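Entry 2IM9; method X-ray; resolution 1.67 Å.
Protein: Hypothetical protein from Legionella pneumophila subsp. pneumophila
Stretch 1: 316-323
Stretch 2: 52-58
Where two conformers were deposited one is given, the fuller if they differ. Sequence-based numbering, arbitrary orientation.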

# COMPACT_ATOMS: atom_id res chain seq x y z
N VAL A 316 -10.04 6.06 4.34
CA VAL A 316 -10.13 5.74 5.76
C VAL A 316 -10.56 4.29 5.92
O VAL A 316 -11.12 3.70 5.01
CB VAL A 316 -11.09 6.65 6.53
CG1 VAL A 316 -10.61 8.10 6.50
CG2 VAL A 316 -12.50 6.55 5.95
N VAL A 317 -10.24 3.72 7.08
CA VAL A 317 -10.58 2.35 7.39
C VAL A 317 -11.97 2.37 8.03
O VAL A 317 -12.21 3.17 8.93
CB VAL A 317 -9.56 1.73 8.36
CG1 VAL A 317 -10.03 0.35 8.89
CG2 VAL A 317 -8.20 1.64 7.71
N LEU A 318 -12.85 1.50 7.57
CA LEU A 318 -14.25 1.53 8.02
C LEU A 318 -14.54 0.72 9.30
O LEU A 318 -15.26 1.20 10.19
CB LEU A 318 -15.18 1.07 6.89
CG LEU A 318 -15.30 1.99 5.68
CD1 LEU A 318 -16.10 1.28 4.59
CD2 LEU A 318 -15.92 3.33 6.08
N PRO A 319 -14.04 -0.53 9.37
CA PRO A 319 -14.32 -1.31 10.59
C PRO A 319 -13.93 -0.54 11.86
O PRO A 319 -12.85 0.06 11.92
CB PRO A 319 -13.44 -2.54 10.42
CG PRO A 319 -13.32 -2.70 8.96
CD PRO A 319 -13.28 -1.32 8.39
N GLU A 320 -14.82 -0.55 12.85
CA GLU A 320 -14.60 0.21 14.09
C GLU A 320 -13.85 -0.58 15.16
O GLU A 320 -13.19 -0.01 16.01
CB GLU A 320 -15.93 0.72 14.66
CG GLU A 320 -16.62 1.75 13.76
CD GLU A 320 -17.89 2.32 14.37
OE1 GLU A 320 -18.75 1.53 14.84
OE2 GLU A 320 -18.03 3.56 14.36
N LYS A 321 -13.98 -1.90 15.11
CA LYS A 321 -13.32 -2.74 16.11
C LYS A 321 -12.64 -3.93 15.45
O LYS A 321 -13.05 -4.36 14.39
CB LYS A 321 -14.32 -3.19 17.19
CG LYS A 321 -15.35 -4.18 16.72
CD LYS A 321 -16.27 -4.60 17.86
CE LYS A 321 -16.82 -6.01 17.63
NZ LYS A 321 -17.66 -6.47 18.80
N PRO A 322 -11.57 -4.46 16.08
CA PRO A 322 -10.87 -5.59 15.49
C PRO A 322 -11.66 -6.89 15.62
O PRO A 322 -12.59 -6.97 16.45
CB PRO A 322 -9.56 -5.65 16.27
CG PRO A 322 -9.87 -5.02 17.59
CD PRO A 322 -10.94 -4.01 17.34
N VAL A 323 -11.31 -7.89 14.82
CA VAL A 323 -12.09 -9.14 14.77
C VAL A 323 -11.24 -10.39 14.99
O VAL A 323 -10.01 -10.33 14.96
CB VAL A 323 -12.91 -9.24 13.45
CG1 VAL A 323 -13.93 -8.11 13.37
CG2 VAL A 323 -12.01 -9.24 12.21
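Stretch 2, residues 52-58: SMADRIS

No hydrogen bond runs directly between these two stretches; the one polar link is a water. It accepts from Met53 N at 2.9 Å and donates to Glu320 O at 2.7 Å, so the amide at the start of the helix, which has no earlier helical carbonyl to pair with, is satisfied through solvent by a loop carbonyl.

Stretch 2 is the opening of a helix. It begins beside the loop near Glu320 and runs away from it, so its first turn makes most of the contact. Ser52 is its N-cap: Ser52 OG accepts from Asp55 N at 3.1 Å, and Ser52 O takes Arg56 N at 2.9 Å, the first of three backbone bonds of the i to i+4 kind. From Met53 to Ser58 the backbone stays helical. Stretch 1 leaves a strand at Val317 and continues as loop, coming nearest at Glu320, whose CA lies 5.7 Å from Met53 CA.

The CA-to-CB bonds of Met53, Arg56 and Ile57 point toward stretch 1, and the spacing of three and four puts them on one helical face. Met53 is the centrepiece, burying the largest area of any residue here. With chi1 t and both later angles p, its side chain lies along the loop: Met53 CG is 4.0 Å from Val317 CG1 and 3.6 Å from Pro319 O, while Met53 CE reaches Pro322 N at 3.7 Å and Pro322 CD at 4.1 Å. One flexible thioether thus spans the turn from Val317 to Pro322.

The flanking helix residues meet different parts of stretch 1. Ile57 CD1 packs on Val317 CG2 at 3.8 Å, back at the strand end. Arg56 extends to Pro322, whose CG covers one face of the guanidinium, 3.6 Å from Arg56 CZ; Arg56 NE and NH2 are hydrogen-bonded elsewhere in the structure. Glu320 and Lys321 turn their CA-to-CB bonds away, so here the loop contributes mainly backbone. The rule is economical: side chains pack at Val317 and Pro322, Met53 bridges them, and a water joins the helix start to Glu320 O.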

# COMPACT_ATOMS: atom_id res chain seq x y z
N SER A 52 -9.88 3.16 19.77
CA SER A 52 -10.38 3.37 18.42
C SER A 52 -9.47 2.73 17.35
O SER A 52 -8.28 2.47 17.60
CB SER A 52 -10.52 4.86 18.15
OG SER A 52 -9.24 5.45 17.91
N MET A 53 -10.04 2.48 16.18
CA MET A 53 -9.27 1.87 15.10
C MET A 53 -8.15 2.81 14.66
O MET A 53 -7.05 2.35 14.39
CB MET A 53 -10.16 1.49 13.90
CG MET A 53 -9.42 0.68 12.81
SD MET A 53 -8.66 -0.89 13.33
CE MET A 53 -10.08 -1.80 13.95
N ALA A 54 -8.42 4.12 14.61
CA ALA A 54 -7.38 5.08 14.26
C ALA A 54 -6.20 5.04 15.25
O ALA A 54 -5.03 5.11 14.85
CB ALA A 54 -7.95 6.49 14.14
N ASP A 55 -6.51 4.90 16.54
CA ASP A 55 -5.47 4.81 17.56
C ASP A 55 -4.71 3.49 17.47
O ASP A 55 -3.51 3.46 17.72
CB ASP A 55 -6.03 5.03 18.97
CG ASP A 55 -6.34 6.52 19.28
OD1 ASP A 55 -5.90 7.42 18.52
OD2 ASP A 55 -7.01 6.78 20.29
N ARG A 56 -5.40 2.41 17.13
CA ARG A 56 -4.72 1.13 16.86
C ARG A 56 -3.71 1.26 15.71
O ARG A 56 -2.56 0.83 15.79
CB ARG A 56 -5.75 0.05 16.54
CG ARG A 56 -6.49 -0.46 17.77
CD ARG A 56 -7.51 -1.53 17.41
NE ARG A 56 -6.89 -2.76 16.91
CZ ARG A 56 -6.48 -3.79 17.67
NH1 ARG A 56 -6.61 -3.75 19.00
NH2 ARG A 56 -5.95 -4.85 17.09
N ILE A 57 -4.18 1.86 14.62
CA ILE A 57 -3.31 2.09 13.45
C ILE A 57 -2.13 2.94 13.86
O ILE A 57 -1.01 2.67 13.45
CB ILE A 57 -4.09 2.75 12.29
CG1 ILE A 57 -5.10 1.78 11.69
CG2 ILE A 57 -3.12 3.35 11.21
CD1 ILE A 57 -6.13 2.44 10.82
N SER A 58 -2.36 3.99 14.65
CA SER A 58 -1.25 4.85 15.07
C SER A 58 -0.24 4.09 15.92
O SER A 58 0.95 4.19 15.69
CB SER A 58 -1.75 6.10 15.81
OG SER A 58 -0.66 6.94 16.18
O HOH W 1 -12.98 2.66 16.20